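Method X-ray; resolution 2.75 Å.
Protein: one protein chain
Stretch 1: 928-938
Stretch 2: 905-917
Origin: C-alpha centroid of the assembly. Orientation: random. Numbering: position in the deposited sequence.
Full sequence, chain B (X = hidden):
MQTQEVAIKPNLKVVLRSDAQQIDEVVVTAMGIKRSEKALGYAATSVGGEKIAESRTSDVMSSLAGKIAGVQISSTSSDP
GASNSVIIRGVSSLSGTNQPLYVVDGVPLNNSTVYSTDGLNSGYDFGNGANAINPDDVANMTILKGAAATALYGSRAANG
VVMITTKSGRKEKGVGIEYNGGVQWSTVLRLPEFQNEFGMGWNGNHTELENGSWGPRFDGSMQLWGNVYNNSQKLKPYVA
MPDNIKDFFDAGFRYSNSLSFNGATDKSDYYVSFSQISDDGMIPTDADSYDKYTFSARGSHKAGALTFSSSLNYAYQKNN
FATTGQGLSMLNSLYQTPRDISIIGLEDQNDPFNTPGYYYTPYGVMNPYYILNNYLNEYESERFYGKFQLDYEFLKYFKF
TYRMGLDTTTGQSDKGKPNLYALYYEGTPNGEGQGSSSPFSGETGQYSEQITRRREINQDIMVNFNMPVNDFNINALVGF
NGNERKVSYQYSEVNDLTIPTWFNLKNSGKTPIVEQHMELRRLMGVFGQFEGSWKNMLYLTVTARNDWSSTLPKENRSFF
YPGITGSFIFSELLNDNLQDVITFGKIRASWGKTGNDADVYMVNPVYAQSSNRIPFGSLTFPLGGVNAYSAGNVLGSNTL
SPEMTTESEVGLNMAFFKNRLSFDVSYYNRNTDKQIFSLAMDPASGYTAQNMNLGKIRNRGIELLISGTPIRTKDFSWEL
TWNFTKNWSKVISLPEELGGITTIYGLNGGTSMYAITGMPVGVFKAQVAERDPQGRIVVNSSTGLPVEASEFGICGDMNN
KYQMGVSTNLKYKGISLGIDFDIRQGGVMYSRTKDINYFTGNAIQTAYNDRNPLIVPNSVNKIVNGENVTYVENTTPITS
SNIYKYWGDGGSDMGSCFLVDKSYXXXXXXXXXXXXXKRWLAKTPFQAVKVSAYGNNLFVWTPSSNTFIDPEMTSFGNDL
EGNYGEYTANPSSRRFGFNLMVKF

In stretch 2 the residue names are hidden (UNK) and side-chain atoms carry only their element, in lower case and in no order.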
ATOM      1  N   ALA B 928      11.101  53.977  -6.162  1.00 40.00           N
ATOM      2  CA  ALA B 928      12.451  53.593  -5.782  1.00 35.91           C
ATOM      3  C   ALA B 928      12.882  52.482  -6.712  1.00 35.39           C
ATOM      4  O   ALA B 928      12.048  51.823  -7.322  1.00 35.16           O
ATOM      5  CB  ALA B 928      12.532  53.134  -4.330  1.00 35.46           C
ATOM      6  N   VAL B 929      14.188  52.315  -6.859  1.00 35.37           N
ATOM      7  CA  VAL B 929      14.757  51.209  -7.617  1.00 34.78           C
ATOM      8  C   VAL B 929      16.073  50.833  -6.963  1.00 34.46           C
ATOM      9  O   VAL B 929      16.951  51.685  -6.815  1.00 67.64           O
ATOM     10  CB  VAL B 929      14.992  51.555  -9.097  1.00 35.22           C
ATOM     11  CG1 VAL B 929      15.800  50.461  -9.737  1.00 34.74           C
ATOM     12  CG2 VAL B 929      13.704  51.715  -9.823  1.00 35.48           C
ATOM     13  N   LYS B 930      16.219  49.570  -6.564  1.00 33.73           N
ATOM     14  CA  LYS B 930      17.468  49.080  -5.995  1.00 33.40           C
ATOM     15  C   LYS B 930      17.871  47.811  -6.719  1.00 32.87           C
ATOM     16  O   LYS B 930      17.201  46.788  -6.594  1.00 37.15           O
ATOM     17  CB  LYS B 930      17.353  48.821  -4.495  1.00 33.08           C
ATOM     18  CG  LYS B 930      18.661  48.331  -3.893  1.00 32.80           C
ATOM     19  CD  LYS B 930      18.556  47.936  -2.434  1.00 32.46           C
ATOM     20  CE  LYS B 930      18.676  49.116  -1.513  1.00 39.36           C
ATOM     21  NZ  LYS B 930      19.184  48.734  -0.176  1.00 36.21           N
ATOM     22  N   VAL B 931      18.935  47.873  -7.481  1.00 33.05           N
ATOM     23  CA  VAL B 931      19.574  46.667  -7.983  1.00 32.56           C
ATOM     24  C   VAL B 931      20.461  46.114  -6.879  1.00 32.16           C
ATOM     25  O   VAL B 931      20.932  46.858  -6.015  1.00 32.43           O
ATOM     26  CB  VAL B 931      20.363  46.969  -9.270  1.00 32.97           C
ATOM     27  CG1 VAL B 931      21.088  45.750  -9.756  1.00 32.52           C
ATOM     28  CG2 VAL B 931      19.426  47.417 -10.335  1.00 33.35           C
ATOM     29  N   SER B 932      20.658  44.799  -6.875  1.00 31.55           N
ATOM     30  CA  SER B 932      21.379  44.131  -5.802  1.00 31.14           C
ATOM     31  C   SER B 932      22.077  42.907  -6.353  1.00 30.72           C
ATOM     32  O   SER B 932      21.449  42.091  -7.021  1.00 30.42           O
ATOM     33  CB  SER B 932      20.430  43.717  -4.682  1.00 30.76           C
ATOM     34  OG  SER B 932      21.157  43.403  -3.521  1.00 38.47           O
ATOM     35  N   ALA B 933      23.361  42.778  -6.072  1.00 30.74           N
ATOM     36  CA  ALA B 933      24.094  41.551  -6.330  1.00 30.32           C
ATOM     37  C   ALA B 933      24.435  40.927  -4.994  1.00 29.92           C
ATOM     38  O   ALA B 933      24.697  41.638  -4.025  1.00 30.46           O
ATOM     39  CB  ALA B 933      25.357  41.802  -7.132  1.00 30.68           C
ATOM     40  N   TYR B 934      24.390  39.604  -4.922  1.00 29.38           N
ATOM     41  CA  TYR B 934      24.663  38.952  -3.657  1.00 29.01           C
ATOM     42  C   TYR B 934      25.312  37.606  -3.907  1.00 28.60           C
ATOM     43  O   TYR B 934      25.369  37.114  -5.034  1.00 28.55           O
ATOM     44  CB  TYR B 934      23.399  38.798  -2.819  1.00 28.74           C
ATOM     45  CG  TYR B 934      22.338  37.959  -3.468  1.00 36.36           C
ATOM     46  CD1 TYR B 934      21.608  38.436  -4.550  1.00 31.64           C
ATOM     47  CD2 TYR B 934      22.047  36.704  -2.989  1.00 27.85           C
ATOM     48  CE1 TYR B 934      20.637  37.680  -5.138  1.00 35.40           C
ATOM     49  CE2 TYR B 934      21.079  35.948  -3.565  1.00 31.65           C
ATOM     50  CZ  TYR B 934      20.371  36.431  -4.643  1.00 30.65           C
ATOM     51  OH  TYR B 934      19.391  35.648  -5.221  1.00 29.25           O
ATOM     52  N   GLY B 935      25.824  37.033  -2.826  1.00 32.12           N
ATOM     53  CA  GLY B 935      26.419  35.713  -2.818  1.00 27.97           C
ATOM     54  C   GLY B 935      26.364  35.137  -1.423  1.00 27.66           C
ATOM     55  O   GLY B 935      26.634  35.844  -0.453  1.00 27.89           O
ATOM     56  N   ASN B 936      25.996  33.876  -1.285  1.00 27.18           N
ATOM     57  CA  ASN B 936      25.919  33.261   0.026  1.00 26.91           C
ATOM     58  C   ASN B 936      26.654  31.932   0.016  1.00 43.14           C
ATOM     59  O   ASN B 936      26.801  31.300  -1.031  1.00 33.29           O
ATOM     60  CB  ASN B 936      24.475  33.075   0.442  1.00 26.65           C
ATOM     61  CG  ASN B 936      23.735  34.374   0.496  1.00 53.65           C
ATOM     62  OD1 ASN B 936      24.311  35.407   0.797  1.00 48.33           O
ATOM     63  ND2 ASN B 936      22.454  34.340   0.184  1.00 48.33           N
ATOM     64  N   ASN B 937      27.115  31.518   1.197  1.00 38.85           N
ATOM     65  CA  ASN B 937      27.859  30.273   1.354  1.00 33.07           C
ATOM     66  C   ASN B 937      28.980  30.226   0.316  1.00 29.32           C
ATOM     67  O   ASN B 937      29.056  29.329  -0.521  1.00 37.42           O
ATOM     68  CB  ASN B 937      26.908  29.077   1.235  1.00 32.03           C
ATOM     69  CG  ASN B 937      27.501  27.769   1.766  1.00 25.54           C
ATOM     70  OD1 ASN B 937      28.127  27.720   2.822  1.00 25.62           O
ATOM     71  ND2 ASN B 937      27.283  26.699   1.029  1.00 25.26           N
ATOM     72  N   LEU B 938      29.836  31.247   0.363  1.00 38.02           N
ATOM     73  CA  LEU B 938      30.735  31.530  -0.746  1.00 27.20           C
ATOM     74  C   LEU B 938      32.064  30.813  -0.643  1.00 27.26           C
ATOM     75  O   LEU B 938      32.609  30.381  -1.657  1.00 33.35           O
ATOM     76  CB  LEU B 938      30.969  33.033  -0.854  1.00 37.41           C
ATOM     77  CG  LEU B 938      29.879  33.794  -1.594  1.00 36.90           C
ATOM     78  CD1 LEU B 938      30.288  35.220  -1.808  1.00 28.35           C
ATOM     79  CD2 LEU B 938      29.610  33.112  -2.915  1.00 27.62           C
ATOM     80  N   UNK B 905      35.494  28.299   9.246  1.00 27.68           N
ATOM     81  CA  UNK B 905      35.262  29.721   9.028  1.00 27.97           C
ATOM     82  C   UNK B 905      34.583  29.842   7.679  1.00 27.71           C
ATOM     83  O   UNK B 905      35.018  29.221   6.708  1.00 27.58           O
ATOM     84  c   UNK B 905      36.550  30.570   9.045  1.00 28.55           C
ATOM     85  c   UNK B 905      37.298  30.443  10.359  1.00 28.87           C
ATOM     86  c   UNK B 905      36.197  32.001   8.812  1.00 28.84           C
ATOM     87  N   UNK B 906      33.525  30.637   7.610  1.00 27.66           N
ATOM     88  CA  UNK B 906      32.751  30.723   6.384  1.00 27.43           C
ATOM     89  C   UNK B 906      32.491  32.167   5.984  1.00 33.22           C
ATOM     90  O   UNK B 906      32.038  32.972   6.801  1.00 44.32           O
ATOM     91  n   UNK B 906      28.654  26.450   6.066  1.00 25.49           N
ATOM     92  c   UNK B 906      31.016  29.259   5.293  1.00 26.60           C
ATOM     93  c   UNK B 906      31.429  29.978   6.536  1.00 26.94           C
ATOM     94  c   UNK B 906      29.728  28.525   5.495  1.00 26.16           C
ATOM     95  c   UNK B 906      29.956  27.092   5.839  1.00 25.87           C
ATOM     96  N   UNK B 907      32.780  32.488   4.727  1.00 27.88           N
ATOM     97  CA  UNK B 907      32.209  33.670   4.102  1.00 28.10           C
ATOM     98  C   UNK B 907      30.717  33.431   3.904  1.00 27.71           C
ATOM     99  O   UNK B 907      30.281  32.955   2.852  1.00 27.47           O
ATOM    100  c   UNK B 907      32.467  35.275   2.104  1.00 28.67           C
ATOM    101  c   UNK B 907      32.909  33.977   2.783  1.00 28.34           C
ATOM    102  c   UNK B 907      33.391  35.640   0.975  1.00 29.02           C
ATOM    103  c   UNK B 907      32.390  36.411   3.093  1.00 29.05           C
ATOM    104  N   UNK B 908      29.931  33.747   4.928  1.00 28.51           N
ATOM    105  CA  UNK B 908      28.513  33.412   4.936  1.00 27.33           C
ATOM    106  C   UNK B 908      27.768  34.110   3.807  1.00 27.40           C
ATOM    107  O   UNK B 908      27.127  33.460   2.983  1.00 27.09           O
ATOM    108  n   UNK B 908      26.487  30.841   6.457  1.00 32.80           N
ATOM    109  c   UNK B 908      26.597  31.976   7.350  1.00 30.50           C
ATOM    110  c   UNK B 908      26.547  33.260   6.562  1.00 33.75           C
ATOM    111  c   UNK B 908      26.536  29.581   6.836  1.00 26.11           C
ATOM    112  n   UNK B 908      26.436  28.637   5.928  1.00 27.00           N
ATOM    113  c   UNK B 908      27.925  33.787   6.291  1.00 27.41           C
ATOM    114  n   UNK B 908      26.696  29.276   8.106  1.00 26.01           N
ATOM    115  N   UNK B 909      27.851  35.440   3.743  1.00 34.85           N
ATOM    116  CA  UNK B 909      27.125  36.210   2.740  1.00 28.01           C
ATOM    117  C   UNK B 909      27.888  37.466   2.355  1.00 28.58           C
ATOM    118  O   UNK B 909      28.639  38.026   3.153  1.00 28.92           O
ATOM    119  o   UNK B 909      25.875  37.458   4.372  1.00 33.60           O
ATOM    120  c   UNK B 909      25.750  36.612   3.249  1.00 27.96           C
ATOM    121  N   UNK B 910      27.667  37.915   1.125  1.00 28.73           N
ATOM    122  CA  UNK B 910      28.116  39.226   0.657  1.00 29.32           C
ATOM    123  C   UNK B 910      27.003  39.848  -0.177  1.00 29.43           C
ATOM    124  O   UNK B 910      26.553  39.250  -1.157  1.00 29.18           O
ATOM    125  c   UNK B 910      30.540  38.639   0.677  1.00 29.52           C
ATOM    126  c   UNK B 910      29.410  39.129  -0.170  1.00 29.53           C
ATOM    127  c   UNK B 910      29.749  40.476  -0.758  1.00 30.15           C
ATOM    128  N   UNK B 911      26.568  41.054   0.189  1.00 29.84           N
ATOM    129  CA  UNK B 911      25.477  41.742  -0.503  1.00 30.01           C
ATOM    130  C   UNK B 911      25.946  43.111  -0.991  1.00 30.69           C
ATOM    131  O   UNK B 911      26.328  43.961  -0.184  1.00 31.08           O
ATOM    132  c   UNK B 911      23.964  40.638   1.129  1.00 29.31           C
ATOM    133  c   UNK B 911      24.246  41.904   0.399  1.00 29.90           C
ATOM    134  c   UNK B 911      23.072  42.294  -0.435  1.00 29.98           C
ATOM    135  N   UNK B 912      25.869  43.340  -2.298  1.00 32.40           N
ATOM    136  CA  UNK B 912      26.207  44.622  -2.908  1.00 31.54           C
ATOM    137  C   UNK B 912      24.924  45.260  -3.422  1.00 31.73           C
ATOM    138  O   UNK B 912      24.345  44.799  -4.408  1.00 31.55           O
ATOM    139  c   UNK B 912      28.641  45.482  -5.843  1.00 32.61           C
ATOM    140  c   UNK B 912      27.220  44.443  -4.036  1.00 31.71           C
ATOM    141  c   UNK B 912      27.595  45.714  -4.794  1.00 32.43           C
ATOM    142  c   UNK B 912      28.092  46.709  -3.816  1.00 32.88           C
ATOM    143  N   UNK B 913      24.491  46.324  -2.773  1.00 32.12           N
ATOM    144  CA  UNK B 913      23.238  46.982  -3.116  1.00 32.35           C
ATOM    145  C   UNK B 913      23.456  48.358  -3.712  1.00 33.11           C
ATOM    146  O   UNK B 913      24.302  49.119  -3.239  1.00 34.12           O
ATOM    147  N   UNK B 914      22.685  48.673  -4.752  1.00 33.31           N
ATOM    148  CA  UNK B 914      22.688  50.002  -5.358  1.00 34.08           C
ATOM    149  C   UNK B 914      21.276  50.583  -5.398  1.00 34.62           C
ATOM    150  O   UNK B 914      20.497  50.269  -6.294  1.00 34.19           O
ATOM    151  c   UNK B 914      23.313  51.328  -7.356  1.00 35.12           C
ATOM    152  c   UNK B 914      23.552  52.932 -11.194  1.00 36.73           C
ATOM    153  c   UNK B 914      23.256  52.509  -6.696  1.00 35.67           C
ATOM    154  c   UNK B 914      23.474  53.702 -10.070  1.00 36.94           C
ATOM    155  c   UNK B 914      23.397  53.046  -8.848  1.00 36.33           C
ATOM    156  n   UNK B 914      23.303  53.548  -7.580  1.00 36.40           N
ATOM    157  c   UNK B 914      23.554  51.540 -11.126  1.00 35.94           C
ATOM    158  c   UNK B 914      23.480  50.886  -9.911  1.00 35.34           C
ATOM    159  c   UNK B 914      23.400  51.648  -8.745  1.00 35.53           C
ATOM    160  c   UNK B 914      23.277  49.974  -6.756  1.00 51.61           C
ATOM    161  N   UNK B 915      20.966  51.457  -4.449  1.00 38.34           N
ATOM    162  CA  UNK B 915      19.730  52.229  -4.476  1.00 34.98           C
ATOM    163  C   UNK B 915      19.875  53.373  -5.480  1.00 45.78           C
ATOM    164  O   UNK B 915      20.744  54.229  -5.315  1.00 40.88           O
ATOM    165  o   UNK B 915      17.099  52.645  -3.406  1.00 60.67           O
ATOM    166  c   UNK B 915      18.048  52.478  -2.610  1.00 52.16           C
ATOM    167  c   UNK B 915      19.443  52.773  -3.079  1.00 56.12           C
ATOM    168  o   UNK B 915      17.908  52.082  -1.431  1.00 50.65           O
ATOM    169  N   UNK B 916      19.039  53.398  -6.517  1.00 35.88           N
ATOM    170  CA  UNK B 916      19.170  54.435  -7.540  1.00 36.64           C
ATOM    171  C   UNK B 916      18.754  55.798  -6.989  1.00 37.35           C
ATOM    172  O   UNK B 916      17.802  55.893  -6.213  1.00 37.27           O
ATOM    173  c   UNK B 916      18.002  53.029 -10.949  1.00 36.42           C
ATOM    174  c   UNK B 916      18.625  52.867  -9.600  1.00 36.08           C
ATOM    175  c   UNK B 916      20.098  52.642  -9.740  1.00 36.03           C
ATOM    176  c   UNK B 916      18.327  54.114  -8.770  1.00 36.63           C
ATOM    177  N   UNK B 917      19.433  56.867  -7.393  1.00 38.09           N
ATOM    178  CA  UNK B 917      19.073  58.209  -6.925  1.00 38.84           C
ATOM    179  C   UNK B 917      17.663  58.603  -7.326  1.00 39.11           C
ATOM    180  O   UNK B 917      17.275  58.488  -8.491  1.00 39.23           O
ATOM    181  c   UNK B 917      20.519  56.910  -8.382  1.00 38.33           C
ATOM    182  c   UNK B 917      20.106  59.095  -7.621  1.00 39.56           C
ATOM    183  c   UNK B 917      20.466  58.322  -8.856  1.00 39.29           C
TER
HETATM  184  O   HOH W   1      15.524  54.697  -5.500  1.00 25.70           O

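Position 905 has three side-chain carbons, one bearing the other two, and lies beyond the reach of stretch 1: valine, a branched residue at home in a strand. Position 906 carries four carbons in a row ending in nitrogen, its third carbon beyond CB 3.2 Å from Asn937 OD1. This is lysine, a long chain that starts sideways and reaches Asn937 with its far part; its amine is hydrogen-bonded elsewhere in the structure.

At 907 four carbons fork at the second, and one branch end lies 4.0 Å from Leu938 CB: leucine, an apolar partner for Leu938. Position 908 shows three carbons, a nitrogen, then a carbon with two more nitrogens, one of them 3.7 Å from Asn937 OD1. It is arginine, long enough for a side chain that starts away from stretch 1 to return.

At 909 a CB and one oxygen point to the face shared with Asn936, and the CA lies 3.3 Å from Gly935 O. This is serine, its hydroxyl hydrogen-bonded elsewhere in the structure. Position 910 has three carbons, two on the first, one of them 4.2 Å from Leu938 CD1, near Gly935, whose ideal CB would lie 2.9 Å from that CD1. It is valine; beta-branching suits an extended strand. The same fork at 911, on the other face, puts a carbon 4.2 Å from Tyr934 CB and 3.8 Å from Ser932 OG: again valine.

Position 912, four carbons forked at the second, has its CB 4.5 Å from Ala933 CB: leucine, apolar and on the surface. Position 913 has no side-chain atoms, and its CA is 4.2 Å from Ser932 OG: glycine, though there is room for a CB and the geometry does not show why. At 914 one carbon leads to fused five- and six-membered rings of eight carbons and one nitrogen, no nearer than 4.0 Å to stretch 1: tryptophan, whose large, mostly apolar ring suits a surface that may face lipid.

At 915 two carbons, the second bearing two oxygens, place one oxygen 3.8 Å from Lys930 NZ: aspartate, whose charge makes this a long salt bridge. At 916 four carbons fork at the second, one end 3.6 Å from Val929 CG1: leucine, packing apolar on apolar. At 917 three carbons close onto the backbone nitrogen, touching nothing on stretch 1: proline, which lacks an amide hydrogen.

The contact is an antiparallel pairing. Reciprocal backbone hydrogen bonds join Gly935 with Val910 and Ala933 with Leu912; Trp914 N donates to Val931 O at 2.8 Å, but the return bond is weak. Leu916 N continues the ladder to Val929 O at 2.7 Å; at the other end Asn937 N donates to Arg908 O at 2.6 Å and Leu938 N to Leu907 O at 3.1 Å. Side chains add apolar packing and one ion pair.

Stretch 2 905-917: VKLRSVVLGWDLP
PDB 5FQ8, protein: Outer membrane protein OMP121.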